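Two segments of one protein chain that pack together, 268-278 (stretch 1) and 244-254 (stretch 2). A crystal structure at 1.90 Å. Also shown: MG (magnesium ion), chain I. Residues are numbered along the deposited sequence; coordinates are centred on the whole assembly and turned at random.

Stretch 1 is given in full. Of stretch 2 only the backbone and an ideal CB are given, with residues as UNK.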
ATOM      1  N   THR A 268      11.808   1.818 -18.353  1.00 11.48           N
ATOM      2  CA  THR A 268      13.201   1.813 -18.803  1.00 11.88           C
ATOM      3  C   THR A 268      13.601   3.140 -19.454  1.00 12.32           C
ATOM      4  O   THR A 268      14.693   3.262 -20.010  1.00 11.63           O
ATOM      5  CB  THR A 268      13.471   0.680 -19.816  1.00 12.27           C
ATOM      6  OG1 THR A 268      12.790   0.966 -21.042  1.00 14.13           O
ATOM      7  CG2 THR A 268      12.973  -0.656 -19.271  1.00 13.40           C
ATOM      8  N   VAL A 269      12.714   4.131 -19.392  1.00 10.90           N
ATOM      9  CA  VAL A 269      12.989   5.439 -19.980  1.00 11.63           C
ATOM     10  C   VAL A 269      13.193   6.477 -18.882  1.00 12.25           C
ATOM     11  O   VAL A 269      12.496   6.468 -17.864  1.00 10.86           O
ATOM     12  CB  VAL A 269      11.829   5.894 -20.896  1.00 12.62           C
ATOM     13  CG1 VAL A 269      12.137   7.258 -21.494  1.00 10.90           C
ATOM     14  CG2 VAL A 269      11.614   4.874 -22.004  1.00 12.50           C
ATOM     15  N   LYS A 270      14.150   7.377 -19.092  1.00 11.53           N
ATOM     16  CA  LYS A 270      14.447   8.412 -18.109  1.00 10.84           C
ATOM     17  C   LYS A 270      13.572   9.657 -18.242  1.00 10.87           C
ATOM     18  O   LYS A 270      13.322  10.145 -19.348  1.00  9.81           O
ATOM     19  CB  LYS A 270      15.924   8.822 -18.204  1.00 12.54           C
ATOM     20  CG  LYS A 270      16.907   7.686 -17.925  1.00 16.84           C
ATOM     21  CD  LYS A 270      18.295   8.227 -17.589  1.00 21.51           C
ATOM     22  CE  LYS A 270      19.052   8.659 -18.825  1.00 24.89           C
ATOM     23  NZ  LYS A 270      19.482   7.479 -19.624  1.00 28.83           N
ATOM     24  N   PHE A 271      13.115  10.162 -17.100  1.00 10.20           N
ATOM     25  CA  PHE A 271      12.287  11.361 -17.049  1.00  8.76           C
ATOM     26  C   PHE A 271      12.876  12.320 -16.024  1.00  8.21           C
ATOM     27  O   PHE A 271      13.407  11.886 -15.001  1.00 10.30           O
ATOM     28  CB  PHE A 271      10.854  10.989 -16.666  1.00 10.54           C
ATOM     29  CG  PHE A 271      10.155  10.187 -17.718  1.00 11.73           C
ATOM     30  CD1 PHE A 271       9.566  10.820 -18.810  1.00  9.67           C
ATOM     31  CD2 PHE A 271      10.158   8.798 -17.665  1.00 10.50           C
ATOM     32  CE1 PHE A 271       8.993  10.078 -19.840  1.00 12.09           C
ATOM     33  CE2 PHE A 271       9.588   8.044 -18.692  1.00 11.43           C
ATOM     34  CZ  PHE A 271       9.006   8.688 -19.783  1.00 10.78           C
ATOM     35  N   THR A 272      12.789  13.619 -16.304  1.00  8.89           N
ATOM     36  CA  THR A 272      13.328  14.632 -15.403  1.00  9.70           C
ATOM     37  C   THR A 272      12.359  15.802 -15.287  1.00 11.04           C
ATOM     38  O   THR A 272      11.432  15.933 -16.086  1.00 11.67           O
ATOM     39  CB  THR A 272      14.678  15.188 -15.919  1.00 10.35           C
ATOM     40  OG1 THR A 272      14.437  16.083 -17.015  1.00 11.87           O
ATOM     41  CG2 THR A 272      15.581  14.052 -16.402  1.00  9.58           C
ATOM     42  N   THR A 273      12.577  16.648 -14.286  1.00 11.53           N
ATOM     43  CA  THR A 273      11.742  17.826 -14.080  1.00 11.18           C
ATOM     44  C   THR A 273      12.258  18.587 -12.868  1.00 11.84           C
ATOM     45  O   THR A 273      13.236  18.171 -12.240  1.00 11.35           O
ATOM     46  CB  THR A 273      10.262  17.441 -13.834  1.00 12.82           C
ATOM     47  OG1 THR A 273       9.455  18.622 -13.817  1.00 12.95           O
ATOM     48  CG2 THR A 273      10.107  16.721 -12.492  1.00 12.90           C
ATOM     49  N   GLY A 274      11.615  19.710 -12.556  1.00 11.67           N
ATOM     50  CA  GLY A 274      12.012  20.468 -11.385  1.00 11.51           C
ATOM     51  C   GLY A 274      12.368  21.937 -11.526  1.00 12.33           C
ATOM     52  O   GLY A 274      12.431  22.635 -10.520  1.00 12.05           O
ATOM     53  N   GLU A 275      12.597  22.431 -12.739  1.00 12.42           N
ATOM     54  CA  GLU A 275      12.969  23.835 -12.864  1.00 13.33           C
ATOM     55  C   GLU A 275      11.877  24.778 -12.373  1.00 12.78           C
ATOM     56  O   GLU A 275      12.156  25.924 -12.026  1.00 12.45           O
ATOM     57  CB  GLU A 275      13.389  24.175 -14.298  1.00 15.37           C
ATOM     58  CG  GLU A 275      12.314  24.091 -15.357  1.00 20.26           C
ATOM     59  CD  GLU A 275      12.908  24.186 -16.756  1.00 24.67           C
ATOM     60  OE1 GLU A 275      12.492  25.076 -17.534  1.00 24.29           O
ATOM     61  OE2 GLU A 275      13.799  23.364 -17.070  1.00 25.51           O
ATOM     62  N   HIS A 276      10.640  24.296 -12.315  1.00 11.43           N
ATOM     63  CA  HIS A 276       9.555  25.131 -11.821  1.00 13.01           C
ATOM     64  C   HIS A 276       8.986  24.646 -10.490  1.00 11.44           C
ATOM     65  O   HIS A 276       7.801  24.808 -10.210  1.00 12.30           O
ATOM     66  CB  HIS A 276       8.458  25.259 -12.874  1.00 12.31           C
ATOM     67  CG  HIS A 276       8.918  25.937 -14.127  1.00 15.05           C
ATOM     68  ND1 HIS A 276       9.269  25.242 -15.264  1.00 15.54           N
ATOM     69  CD2 HIS A 276       9.143  27.244 -14.399  1.00 15.44           C
ATOM     70  CE1 HIS A 276       9.691  26.093 -16.184  1.00 17.28           C
ATOM     71  NE2 HIS A 276       9.625  27.313 -15.683  1.00 17.49           N
ATOM     72  N   GLU A 277       9.850  24.046  -9.673  1.00 11.87           N
ATOM     73  CA  GLU A 277       9.474  23.571  -8.342  1.00 10.20           C
ATOM     74  C   GLU A 277      10.298  24.409  -7.353  1.00 11.23           C
ATOM     75  O   GLU A 277      11.365  24.910  -7.708  1.00 10.92           O
ATOM     76  CB  GLU A 277       9.784  22.079  -8.197  1.00 11.18           C
ATOM     77  CG  GLU A 277       9.268  21.457  -6.908  1.00 11.98           C
ATOM     78  CD  GLU A 277       7.835  21.865  -6.592  1.00 14.17           C
ATOM     79  OE1 GLU A 277       7.632  22.984  -6.071  1.00 12.79           O
ATOM     80  OE2 GLU A 277       6.913  21.072  -6.878  1.00 14.53           O
ATOM     81  N   TYR A 278       9.814  24.557  -6.122  1.00 11.47           N
ATOM     82  CA  TYR A 278      10.493  25.397  -5.131  1.00 11.86           C
ATOM     83  C   TYR A 278      10.558  24.820  -3.717  1.00 11.91           C
ATOM     84  O   TYR A 278       9.684  24.057  -3.312  1.00 11.84           O
ATOM     85  CB  TYR A 278       9.783  26.754  -5.050  1.00 12.69           C
ATOM     86  CG  TYR A 278       9.377  27.326  -6.392  1.00 15.15           C
ATOM     87  CD1 TYR A 278      10.117  28.342  -6.994  1.00 14.12           C
ATOM     88  CD2 TYR A 278       8.264  26.830  -7.072  1.00 14.70           C
ATOM     89  CE1 TYR A 278       9.757  28.850  -8.244  1.00 15.68           C
ATOM     90  CE2 TYR A 278       7.899  27.327  -8.319  1.00 17.83           C
ATOM     91  CZ  TYR A 278       8.649  28.335  -8.899  1.00 17.48           C
ATOM     92  OH  TYR A 278       8.284  28.820 -10.134  1.00 20.27           O
ATOM     93  N   UNK A 244      16.054   8.160 -27.195  1.00 15.16           N
ATOM     94  CA  UNK A 244      16.123   9.432 -26.477  1.00 14.04           C
ATOM     95  C   UNK A 244      16.714   9.199 -25.083  1.00 13.18           C
ATOM     96  O   UNK A 244      16.290   8.293 -24.369  1.00 14.86           O
ATOM     97  CB  UNK A 244      14.739  10.077 -26.377  1.00 14.04           C
ATOM     98  N   UNK A 245      17.693  10.016 -24.702  1.00 13.25           N
ATOM     99  CA  UNK A 245      18.348   9.881 -23.400  1.00 11.97           C
ATOM    100  C   UNK A 245      17.361  10.124 -22.255  1.00 12.86           C
ATOM    101  O   UNK A 245      17.235   9.299 -21.347  1.00 13.85           O
ATOM    102  CB  UNK A 245      19.523  10.855 -23.295  1.00 11.97           C
ATOM    103  N   UNK A 246      16.675  11.261 -22.282  1.00 11.40           N
ATOM    104  CA  UNK A 246      15.674  11.540 -21.263  1.00 11.67           C
ATOM    105  C   UNK A 246      14.659  12.563 -21.744  1.00 11.84           C
ATOM    106  O   UNK A 246      14.935  13.362 -22.643  1.00 10.54           O
ATOM    107  CB  UNK A 246      16.346  12.033 -19.980  1.00 11.67           C
ATOM    108  N   UNK A 247      13.474  12.511 -21.141  1.00  9.79           N
ATOM    109  CA  UNK A 247      12.381  13.416 -21.467  1.00 10.77           C
ATOM    110  C   UNK A 247      12.222  14.367 -20.292  1.00 12.29           C
ATOM    111  O   UNK A 247      11.986  13.933 -19.158  1.00 12.69           O
ATOM    112  CB  UNK A 247      11.083  12.659 -21.757  1.00 10.77           C
ATOM    113  N   UNK A 248      12.344  15.661 -20.574  1.00 12.14           N
ATOM    114  CA  UNK A 248      12.294  16.697 -19.546  1.00 12.89           C
ATOM    115  C   UNK A 248      11.002  17.494 -19.389  1.00 12.80           C
ATOM    116  O   UNK A 248      10.406  17.952 -20.364  1.00 12.09           O
ATOM    117  CB  UNK A 248      13.423  17.691 -19.822  1.00 12.89           C
ATOM    118  N   UNK A 249      10.602  17.670 -18.131  1.00 13.31           N
ATOM    119  CA  UNK A 249       9.403  18.415 -17.752  1.00 12.56           C
ATOM    120  C   UNK A 249       8.199  18.149 -18.650  1.00 11.78           C
ATOM    121  O   UNK A 249       7.583  19.080 -19.172  1.00 13.39           O
ATOM    122  CB  UNK A 249       9.712  19.913 -17.760  1.00 12.56           C
ATOM    123  N   UNK A 250       7.863  16.874 -18.824  1.00 11.62           N
ATOM    124  CA  UNK A 250       6.727  16.484 -19.651  1.00 11.34           C
ATOM    125  C   UNK A 250       5.405  16.977 -19.083  1.00 12.23           C
ATOM    126  O   UNK A 250       4.509  17.365 -19.830  1.00 11.37           O
ATOM    127  CB  UNK A 250       6.687  14.962 -19.803  1.00 11.34           C
ATOM    128  N   UNK A 251       5.290  16.962 -17.759  1.00 11.57           N
ATOM    129  CA  UNK A 251       4.057  17.376 -17.102  1.00 11.22           C
ATOM    130  C   UNK A 251       4.111  18.739 -16.430  1.00 12.32           C
ATOM    131  O   UNK A 251       5.181  19.312 -16.214  1.00 12.98           O
ATOM    132  CB  UNK A 251       3.671  16.327 -16.057  1.00 11.22           C
ATOM    133  N   UNK A 252       2.929  19.255 -16.108  1.00 11.46           N
ATOM    134  CA  UNK A 252       2.818  20.516 -15.396  1.00 10.59           C
ATOM    135  C   UNK A 252       3.447  20.277 -14.025  1.00 10.93           C
ATOM    136  O   UNK A 252       3.389  19.164 -13.502  1.00 10.46           O
ATOM    137  CB  UNK A 252       1.368  20.992 -15.290  1.00 10.59           C
ATOM    138  N   UNK A 253       4.079  21.306 -13.435  1.00 11.13           N
ATOM    139  CA  UNK A 253       4.689  21.132 -12.113  1.00 11.01           C
ATOM    140  C   UNK A 253       3.630  20.800 -11.052  1.00 12.13           C
ATOM    141  O   UNK A 253       3.966  20.354  -9.954  1.00 12.67           O
ATOM    142  CB  UNK A 253       5.454  22.396 -11.714  1.00 11.01           C
ATOM    143  N   UNK A 254       2.358  21.025 -11.381  1.00 12.08           N
ATOM    144  CA  UNK A 254       1.258  20.729 -10.458  1.00 12.41           C
ATOM    145  C   UNK A 254       0.913  19.243 -10.431  1.00 12.54           C
ATOM    146  O   UNK A 254       0.121  18.815  -9.596  1.00 14.33           O
ATOM    147  CB  UNK A 254       0.018  21.537 -10.844  1.00 12.41           C
TER
HETATM  148 MG    MG I 501      14.012  22.512 -19.116  1.00 20.55          MG

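Position 244 has nothing of stretch 1 near its ideal CB, so many side chains would serve; it is Ile-244, whose end leads away. At 245 CA-to-CB points away, yet the ideal CB lies 5.0 Å from Lys-270 NZ, so a polar or acidic side chain reaching back would suit. The residue is Asn-245; its backbone O also accepts from a water that in turn accepts from Lys-270 N.

From 246 to 248 the backbone runs parallel to strand 270-273, and side chains alternate between the two faces of the sheet. At 246 the CB shares a face with Lys-270 and Thr-272, 4.2 Å from Thr-272 CG2, so a broad apolar or aromatic group could cover that methyl. Trp-246 does so: Thr-272 CG2 sits over its five-membered ring, 3.7 Å from the centroid.

Position 247 turns to the face of Phe-271, its CB 3.8 Å from Phe-271 CD1, with Val-269 also near. A large apolar side chain fits, aliphatic or aromatic. Trp-247 meets Val-269 CG1 with its CD1 at 3.6 Å, while its ring lies near parallel to that of Phe-271 but slid aside. Its N donates to Lys-270 O (3.0 Å) and its O accepts from Thr-272 N (3.0 Å), bonds that any residue but proline could make.

At 248 the CB returns to the face of Thr-272, 3.4 Å from Thr-272 OG1. Magnesium lies beyond, already bound by Glu-275 OE2, and calls for an acidic ligand; the distance favours glutamate over aspartate. Glu-248 OE2 binds the ion at 2.2 Å, and Glu-248 OE1 accepts from Trp-246 NE1 at 3.1 Å.

Position 249 has positive phi (41/53), which glycine, asparagine or aspartate adopt most readily, but His-276 ND1 offers a donor to a longer acidic chain. Glu-249 is extended enough to reach it: ND1 of His-276 donates to OE1 of Glu-249 at 2.5 Å. Its OE2 accepts from a magnesium-bound water. Its backbone N donates to Thr-272 O at 2.8 Å.

At 250 the CB lies 5.1 Å from Phe-271 CD1, suiting a small apolar group; Cys-250 places SG at the edge of that ring. Positions 251 and 252, without neighbours in stretch 1, are unconstrained: Leu-251 and Ser-252, whose OG accepts from the N of 254.

At 253 the CB points toward stretch 1, 3.7 Å from His-276 O, so a compact apolar side chain such as alanine, valine or proline would suit; phi of -63° is compatible with proline's ring. Pro-253 CG packs 3.6 Å from His-276 CB. Position 254 points away, equally unconstrained: Asp-254.

Stretch 2 (244-254) INWWEECLSPD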
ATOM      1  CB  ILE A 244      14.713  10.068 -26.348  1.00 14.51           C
ATOM      2  CG1 ILE A 244      14.149  10.354 -27.744  1.00 14.94           C
ATOM      3  CG2 ILE A 244      14.772  11.345 -25.519  1.00 10.30           C
ATOM      4  CD1 ILE A 244      15.033  11.243 -28.603  1.00 19.29           C
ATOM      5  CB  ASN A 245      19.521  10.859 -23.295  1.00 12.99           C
ATOM      6  CG  ASN A 245      20.451  10.531 -22.138  1.00 13.37           C
ATOM      7  OD1 ASN A 245      21.169  11.397 -21.639  1.00 17.05           O
ATOM      8  ND2 ASN A 245      20.449   9.274 -21.716  1.00 13.02           N
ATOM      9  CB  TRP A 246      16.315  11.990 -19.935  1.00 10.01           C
ATOM     10  CG  TRP A 246      16.753  13.438 -19.838  1.00 12.50           C
ATOM     11  CD1 TRP A 246      15.959  14.551 -19.917  1.00 11.61           C
ATOM     12  CD2 TRP A 246      18.077  13.913 -19.555  1.00 11.94           C
ATOM     13  NE1 TRP A 246      16.708  15.685 -19.697  1.00 14.01           N
ATOM     14  CE2 TRP A 246      18.010  15.321 -19.472  1.00 12.30           C
ATOM     15  CE3 TRP A 246      19.315  13.281 -19.361  1.00 13.24           C
ATOM     16  CZ2 TRP A 246      19.136  16.113 -19.204  1.00 13.15           C
ATOM     17  CZ3 TRP A 246      20.436  14.068 -19.093  1.00 13.14           C
ATOM     18  CH2 TRP A 246      20.335  15.470 -19.017  1.00 13.70           C
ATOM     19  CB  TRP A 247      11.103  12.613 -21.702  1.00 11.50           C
ATOM     20  CG  TRP A 247      11.204  11.713 -22.897  1.00 12.04           C
ATOM     21  CD1 TRP A 247      11.794  10.483 -22.953  1.00 12.12           C
ATOM     22  CD2 TRP A 247      10.732  11.993 -24.218  1.00 13.31           C
ATOM     23  NE1 TRP A 247      11.717   9.979 -24.231  1.00 15.01           N
ATOM     24  CE2 TRP A 247      11.069  10.887 -25.027  1.00 14.21           C
ATOM     25  CE3 TRP A 247      10.053  13.074 -24.798  1.00 16.44           C
ATOM     26  CZ2 TRP A 247      10.751  10.828 -26.389  1.00 17.67           C
ATOM     27  CZ3 TRP A 247       9.736  13.015 -26.156  1.00 17.09           C
ATOM     28  CH2 TRP A 247      10.086  11.899 -26.932  1.00 15.96           C
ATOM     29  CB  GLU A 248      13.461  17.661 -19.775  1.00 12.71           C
ATOM     30  CG  GLU A 248      13.660  18.691 -18.680  1.00 15.86           C
ATOM     31  CD  GLU A 248      15.005  19.385 -18.793  1.00 15.64           C
ATOM     32  OE1 GLU A 248      16.005  18.692 -19.076  1.00 14.72           O
ATOM     33  OE2 GLU A 248      15.064  20.615 -18.590  1.00 16.80           O
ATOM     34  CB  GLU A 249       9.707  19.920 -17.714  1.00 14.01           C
ATOM     35  CG  GLU A 249       8.905  20.661 -16.643  1.00 17.07           C
ATOM     36  CD  GLU A 249       9.256  22.140 -16.518  1.00 20.90           C
ATOM     37  OE1 GLU A 249       8.821  22.759 -15.522  1.00 20.14           O
ATOM     38  OE2 GLU A 249       9.951  22.686 -17.406  1.00 21.36           O
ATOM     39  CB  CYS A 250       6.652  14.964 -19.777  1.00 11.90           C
ATOM     40  SG  CYS A 250       8.045  14.219 -20.623  1.00 15.22           S
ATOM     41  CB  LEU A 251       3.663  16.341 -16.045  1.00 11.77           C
ATOM     42  CG  LEU A 251       3.599  14.876 -16.488  1.00 11.64           C
ATOM     43  CD1 LEU A 251       3.232  13.998 -15.289  1.00 10.39           C
ATOM     44  CD2 LEU A 251       2.577  14.717 -17.601  1.00  8.28           C
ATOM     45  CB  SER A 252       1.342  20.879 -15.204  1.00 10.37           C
ATOM     46  OG  SER A 252       1.188  21.811 -14.151  1.00 11.67           O
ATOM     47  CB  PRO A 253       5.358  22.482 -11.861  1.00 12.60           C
ATOM     48  CG  PRO A 253       5.742  22.922 -13.243  1.00 14.29           C
ATOM     49  CD  PRO A 253       4.500  22.582 -14.042  1.00 12.51           C
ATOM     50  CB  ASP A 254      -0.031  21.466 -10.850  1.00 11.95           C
ATOM     51  CG  ASP A 254      -0.002  22.944 -10.528  1.00 13.31           C
ATOM     52  OD1 ASP A 254       0.441  23.319  -9.422  1.00 14.14           O
ATOM     53  OD2 ASP A 254      -0.450  23.734 -11.385  1.00 13.91           O
TER
HETATM   54  O   HOH W   1      15.721   6.933 -21.483  1.00 14.68           O
HETATM   55  O   HOH W   2       9.594  14.639 -17.753  1.00 10.44           O
HETATM   56  O   HOH W   3       9.375  21.770 -12.933  1.00 14.63           O
HETATM   57  O   HOH W   4      11.759  22.783 -19.394  1.00 22.76           O
HETATM   58  O   HOH W   5       7.123  17.824 -15.144  1.00 10.88           O
HETATM   59  O   HOH W   6       6.494  19.653  -9.229  1.00 12.96           O
HETATM   60  O   HOH W   7      16.153  23.619 -19.705  1.00 18.76           O
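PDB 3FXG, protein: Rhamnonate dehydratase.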